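Local structure of leukotriene A-4 hydrolase (Saccharomyces cerevisiae, 2XQ0) at residues E251-Y262 with E302-L311. The protein is a zinc-dependent aminopeptidase that preferentially cleaves di- and tripeptides and also has low epoxide hydrolase activity in vitro. Sequence-based numbering, arbitrary orientation.
Sequences EKIIFEYEWGTY and ELAHSWSGNL. With ZN (zinc ion), chain C; BES (2-(3-amino-2-hydroxy-4-phenyl-butyrylamino)-4-methyl-pentanoic acid), chain B.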
loop_
_atom_site.group_PDB
_atom_site.type_symbol
_atom_site.label_atom_id
_atom_site.label_comp_id
_atom_site.label_asym_id
_atom_site.label_seq_id
_atom_site.Cartn_x
_atom_site.Cartn_y
_atom_site.Cartn_z
ATOM N N GLU A 251 -17.807 8.842 -4.914
ATOM C CA GLU A 251 -18.267 9.672 -6.016
ATOM C C GLU A 251 -19.020 10.923 -5.539
ATOM O O GLU A 251 -18.929 11.969 -6.160
ATOM C CB GLU A 251 -19.154 8.865 -6.954
ATOM C CG GLU A 251 -18.406 7.874 -7.860
ATOM C CD GLU A 251 -19.352 7.091 -8.789
ATOM O OE1 GLU A 251 -20.389 6.569 -8.308
ATOM O OE2 GLU A 251 -19.050 6.984 -9.996
ATOM N N LYS A 252 -19.766 10.805 -4.445
ATOM C CA LYS A 252 -20.503 11.944 -3.911
ATOM C C LYS A 252 -19.545 12.947 -3.287
ATOM O O LYS A 252 -19.740 14.151 -3.406
ATOM C CB LYS A 252 -21.539 11.481 -2.874
ATOM C CG LYS A 252 -22.300 12.625 -2.223
ATOM C CD LYS A 252 -23.465 12.147 -1.356
ATOM C CE LYS A 252 -24.312 13.341 -0.896
ATOM N NZ LYS A 252 -25.142 13.014 0.296
ATOM N N ILE A 253 -18.513 12.452 -2.610
ATOM C CA ILE A 253 -17.545 13.344 -1.974
ATOM C C ILE A 253 -16.716 14.048 -3.047
ATOM O O ILE A 253 -16.498 15.266 -2.992
ATOM C CB ILE A 253 -16.621 12.580 -0.995
ATOM C CG1 ILE A 253 -17.413 12.097 0.230
ATOM C CG2 ILE A 253 -15.446 13.455 -0.578
ATOM C CD1 ILE A 253 -16.869 10.807 0.858
ATOM N N ILE A 254 -16.279 13.285 -4.044
ATOM C CA ILE A 254 -15.440 13.839 -5.109
ATOM C C ILE A 254 -16.269 14.037 -6.375
ATOM O O ILE A 254 -17.036 14.988 -6.470
ATOM C CB ILE A 254 -14.216 12.948 -5.354
ATOM C CG1 ILE A 254 -13.647 12.480 -4.013
ATOM C CG2 ILE A 254 -13.133 13.690 -6.159
ATOM C CD1 ILE A 254 -12.482 11.498 -4.154
ATOM N N PHE A 255 -16.118 13.147 -7.347
ATOM C CA PHE A 255 -16.978 13.164 -8.526
ATOM C C PHE A 255 -16.971 11.792 -9.203
ATOM O O PHE A 255 -16.273 10.898 -8.766
ATOM C CB PHE A 255 -16.579 14.282 -9.500
ATOM C CG PHE A 255 -15.117 14.325 -9.825
ATOM C CD1 PHE A 255 -14.347 15.444 -9.499
ATOM C CD2 PHE A 255 -14.507 13.272 -10.490
ATOM C CE1 PHE A 255 -12.993 15.496 -9.813
ATOM C CE2 PHE A 255 -13.144 13.318 -10.802
ATOM C CZ PHE A 255 -12.389 14.431 -10.460
ATOM N N GLU A 256 -17.739 11.647 -10.277
ATOM C CA GLU A 256 -17.918 10.353 -10.927
ATOM C C GLU A 256 -16.606 9.599 -11.114
ATOM O O GLU A 256 -15.568 10.185 -11.434
ATOM C CB GLU A 256 -18.628 10.498 -12.277
ATOM C CG GLU A 256 -19.115 9.176 -12.849
ATOM C CD GLU A 256 -19.445 9.237 -14.340
ATOM O OE1 GLU A 256 -18.681 9.872 -15.105
ATOM O OE2 GLU A 256 -20.461 8.626 -14.747
ATOM N N TYR A 257 -16.678 8.295 -10.898
ATOM C CA TYR A 257 -15.528 7.403 -11.055
ATOM C C TYR A 257 -15.416 7.176 -12.552
ATOM O O TYR A 257 -16.373 6.759 -13.177
ATOM C CB TYR A 257 -15.847 6.098 -10.317
ATOM C CG TYR A 257 -14.894 4.932 -10.497
ATOM C CD1 TYR A 257 -13.734 4.830 -9.734
ATOM C CD2 TYR A 257 -15.190 3.900 -11.388
ATOM C CE1 TYR A 257 -12.868 3.736 -9.874
ATOM C CE2 TYR A 257 -14.335 2.807 -11.540
ATOM C CZ TYR A 257 -13.184 2.729 -10.776
ATOM O OH TYR A 257 -12.347 1.638 -10.914
ATOM N N GLU A 258 -14.267 7.457 -13.147
ATOM C CA GLU A 258 -14.208 7.439 -14.610
ATOM C C GLU A 258 -13.452 6.248 -15.218
ATOM O O GLU A 258 -13.251 6.200 -16.428
ATOM C CB GLU A 258 -13.628 8.755 -15.130
ATOM C CG GLU A 258 -12.153 8.925 -14.840
ATOM C CD GLU A 258 -11.687 10.364 -15.015
ATOM O OE1 GLU A 258 -11.814 11.148 -14.046
ATOM O OE2 GLU A 258 -11.195 10.714 -16.114
ATOM N N TRP A 259 -13.064 5.282 -14.391
ATOM C CA TRP A 259 -12.284 4.132 -14.861
ATOM C C TRP A 259 -13.121 2.951 -15.388
ATOM O O TRP A 259 -12.569 1.941 -15.818
ATOM C CB TRP A 259 -11.346 3.648 -13.749
ATOM C CG TRP A 259 -10.422 4.735 -13.242
ATOM C CD1 TRP A 259 -10.731 5.721 -12.342
ATOM C CD2 TRP A 259 -9.046 4.940 -13.602
ATOM N NE1 TRP A 259 -9.638 6.526 -12.130
ATOM C CE2 TRP A 259 -8.590 6.067 -12.887
ATOM C CE3 TRP A 259 -8.162 4.289 -14.470
ATOM C CZ2 TRP A 259 -7.291 6.550 -13.012
ATOM C CZ3 TRP A 259 -6.856 4.763 -14.580
ATOM C CH2 TRP A 259 -6.437 5.881 -13.867
ATOM N N GLY A 260 -14.443 3.063 -15.329
ATOM C CA GLY A 260 -15.299 1.994 -15.809
ATOM C C GLY A 260 -15.601 0.969 -14.723
ATOM O O GLY A 260 -16.490 1.159 -13.899
ATOM N N THR A 261 -14.859 -0.132 -14.718
ATOM C CA THR A 261 -15.096 -1.161 -13.726
ATOM C C THR A 261 -14.222 -0.898 -12.511
ATOM O O THR A 261 -13.200 -0.219 -12.607
ATOM C CB THR A 261 -14.751 -2.539 -14.282
ATOM O OG1 THR A 261 -13.381 -2.540 -14.701
ATOM C CG2 THR A 261 -15.651 -2.866 -15.478
ATOM N N TYR A 262 -14.662 -1.405 -11.368
ATOM C CA TYR A 262 -13.818 -1.498 -10.184
ATOM C C TYR A 262 -13.759 -2.958 -9.720
ATOM O O TYR A 262 -14.676 -3.452 -9.051
ATOM C CB TYR A 262 -14.316 -0.611 -9.042
ATOM C CG TYR A 262 -13.345 -0.683 -7.887
ATOM C CD1 TYR A 262 -12.197 0.112 -7.869
ATOM C CD2 TYR A 262 -13.514 -1.606 -6.871
ATOM C CE1 TYR A 262 -11.287 0.021 -6.820
ATOM C CE2 TYR A 262 -12.598 -1.709 -5.820
ATOM C CZ TYR A 262 -11.496 -0.897 -5.803
ATOM O OH TYR A 262 -10.590 -1.010 -4.769
ATOM N N GLU A 302 -7.902 1.426 -1.269
ATOM C CA GLU A 302 -7.520 1.225 -2.664
ATOM C C GLU A 302 -8.489 1.951 -3.590
ATOM O O GLU A 302 -8.101 2.447 -4.641
ATOM C CB GLU A 302 -7.535 -0.256 -3.033
ATOM C CG GLU A 302 -6.790 -1.171 -2.066
ATOM C CD GLU A 302 -5.349 -0.780 -1.892
ATOM O OE1 GLU A 302 -4.746 -1.203 -0.882
ATOM O OE2 GLU A 302 -4.820 -0.039 -2.753
ATOM N N LEU A 303 -9.760 2.000 -3.208
ATOM C CA LEU A 303 -10.742 2.704 -4.023
ATOM C C LEU A 303 -10.438 4.198 -4.097
ATOM O O LEU A 303 -10.571 4.799 -5.151
ATOM C CB LEU A 303 -12.130 2.539 -3.423
ATOM C CG LEU A 303 -13.209 3.442 -4.031
ATOM C CD1 LEU A 303 -13.434 3.073 -5.488
ATOM C CD2 LEU A 303 -14.499 3.285 -3.229
ATOM N N ALA A 304 -10.082 4.814 -2.973
ATOM C CA ALA A 304 -9.792 6.252 -2.986
ATOM C C ALA A 304 -8.590 6.572 -3.884
ATOM O O ALA A 304 -8.532 7.643 -4.509
ATOM C CB ALA A 304 -9.581 6.781 -1.576
ATOM N N HIS A 305 -7.644 5.639 -3.986
ATOM C CA HIS A 305 -6.496 5.799 -4.883
ATOM C C HIS A 305 -6.928 6.084 -6.320
ATOM O O HIS A 305 -6.212 6.751 -7.089
ATOM C CB HIS A 305 -5.605 4.559 -4.870
ATOM C CG HIS A 305 -4.520 4.612 -3.850
ATOM N ND1 HIS A 305 -3.628 5.658 -3.777
ATOM C CD2 HIS A 305 -4.166 3.736 -2.874
ATOM C CE1 HIS A 305 -2.783 5.438 -2.778
ATOM N NE2 HIS A 305 -3.091 4.282 -2.219
ATOM N N SER A 306 -8.108 5.604 -6.683
ATOM C CA SER A 306 -8.601 5.835 -8.049
ATOM C C SER A 306 -8.473 7.315 -8.367
ATOM O O SER A 306 -8.091 7.691 -9.475
ATOM C CB SER A 306 -10.053 5.376 -8.204
ATOM O OG SER A 306 -10.137 3.986 -7.984
ATOM N N TRP A 307 -8.759 8.155 -7.377
ATOM C CA TRP A 307 -8.535 9.599 -7.504
ATOM C C TRP A 307 -7.113 10.044 -7.117
ATOM O O TRP A 307 -6.388 10.612 -7.938
ATOM C CB TRP A 307 -9.590 10.374 -6.701
ATOM C CG TRP A 307 -10.982 10.244 -7.255
ATOM C CD1 TRP A 307 -11.591 11.091 -8.147
ATOM C CD2 TRP A 307 -11.942 9.221 -6.958
ATOM N NE1 TRP A 307 -12.856 10.648 -8.431
ATOM C CE2 TRP A 307 -13.104 9.506 -7.712
ATOM C CE3 TRP A 307 -11.931 8.085 -6.139
ATOM C CZ2 TRP A 307 -14.239 8.711 -7.664
ATOM C CZ3 TRP A 307 -13.069 7.290 -6.091
ATOM C CH2 TRP A 307 -14.208 7.609 -6.856
ATOM N N SER A 308 -6.712 9.782 -5.874
ATOM C CA SER A 308 -5.445 10.279 -5.361
ATOM C C SER A 308 -4.370 9.242 -5.543
ATOM O O SER A 308 -4.193 8.368 -4.717
ATOM C CB SER A 308 -5.561 10.626 -3.878
ATOM O OG SER A 308 -6.204 9.567 -3.194
ATOM N N GLY A 309 -3.649 9.359 -6.645
ATOM C CA GLY A 309 -2.617 8.399 -6.977
ATOM C C GLY A 309 -2.758 8.033 -8.429
ATOM O O GLY A 309 -1.829 8.217 -9.204
ATOM N N ASN A 310 -3.939 7.545 -8.798
ATOM C CA ASN A 310 -4.158 7.024 -10.143
ATOM C C ASN A 310 -4.509 8.104 -11.151
ATOM O O ASN A 310 -3.879 8.204 -12.204
ATOM C CB ASN A 310 -5.206 5.916 -10.115
ATOM C CG ASN A 310 -4.767 4.727 -9.256
ATOM O OD1 ASN A 310 -3.726 4.769 -8.597
ATOM N ND2 ASN A 310 -5.564 3.676 -9.257
ATOM N N LEU A 311 -5.483 8.935 -10.797
ATOM C CA LEU A 311 -5.923 10.033 -11.639
ATOM C C LEU A 311 -4.963 11.215 -11.515
ATOM O O LEU A 311 -4.554 11.826 -12.516
ATOM C CB LEU A 311 -7.349 10.443 -11.231
ATOM C CG LEU A 311 -8.023 11.429 -12.183
ATOM C CD1 LEU A 311 -8.092 10.828 -13.585
ATOM C CD2 LEU A 311 -9.419 11.821 -11.683
HETATM ZN ZN ZN C . -2.261 3.507 -0.515
HETATM N N2 BES B . 0.249 0.654 -2.964
HETATM C C1 BES B . 0.186 0.839 -1.528
HETATM C C6 BES B . 1.172 -0.101 -0.832
HETATM C C7 BES B . 2.589 0.244 -1.231
HETATM C C8 BES B . 3.007 1.570 -1.216
HETATM C C12 BES B . 3.469 -0.758 -1.630
HETATM C C9 BES B . 4.307 1.893 -1.588
HETATM C C11 BES B . 4.770 -0.433 -2.004
HETATM C C10 BES B . 5.191 0.893 -1.982
HETATM C C2 BES B . -1.234 0.596 -1.001
HETATM O O2 BES B . -2.247 1.414 -1.604
HETATM C C3 BES B . -1.203 0.849 0.470
HETATM O O3 BES B . -1.103 1.989 0.927
HETATM N N1 BES B . -1.271 -0.296 1.137
HETATM C C4 BES B . -1.267 -0.501 2.571
HETATM C C13 BES B . -2.746 -0.637 2.911
HETATM C C14 BES B . -3.188 0.308 4.020
HETATM C C15 BES B . -4.696 0.522 3.956
HETATM C C16 BES B . -2.442 1.639 3.969
HETATM C C5 BES B . -0.587 -1.818 2.811
HETATM O O1 BES B . -0.021 -2.018 3.909
HETATM O O4 BES B . -0.608 -2.673 1.890
#
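W307 pushes its indole into the bend that the chain makes on leaving helix 243-253. I254 lies over one indole face, with its CD1 in CH-pi contact 3.8 Å from the centroid of the five-membered ring. F255 and Y257 complete an aromatic cluster of two offset edge-to-face pairs: the indole turns an edge to the face of F255, planes at 69°, while Y257 presents its own edge to the face of the six-membered ring. Replacing W307 by an alanine is likely to open a gap beneath I254, take from F255 the indole edge set against its ring, and deprive Y257 of the face that its edge meets. Further along, W259 has CG anti to its carbonyl carbon (chi1 -57°), which carries the indole to the helix; its NE1 makes a weak, bent hydrogen bond of 3.3 Å to S306 O, and CZ2 packs on N310 CB. Y262 takes L303 CD1 over its ring face, its hydroxyl being hydrogen-bonded to T282 OG1. On the same helix, E302 is the proton acceptor and H305 binds the zinc through NE2, with H301 and E324 completing the protein ligands. With one weak hydrogen bond across the contact, the grip rests on ring and methyl packing, consistent with a fixed back wall for this HExxH helix.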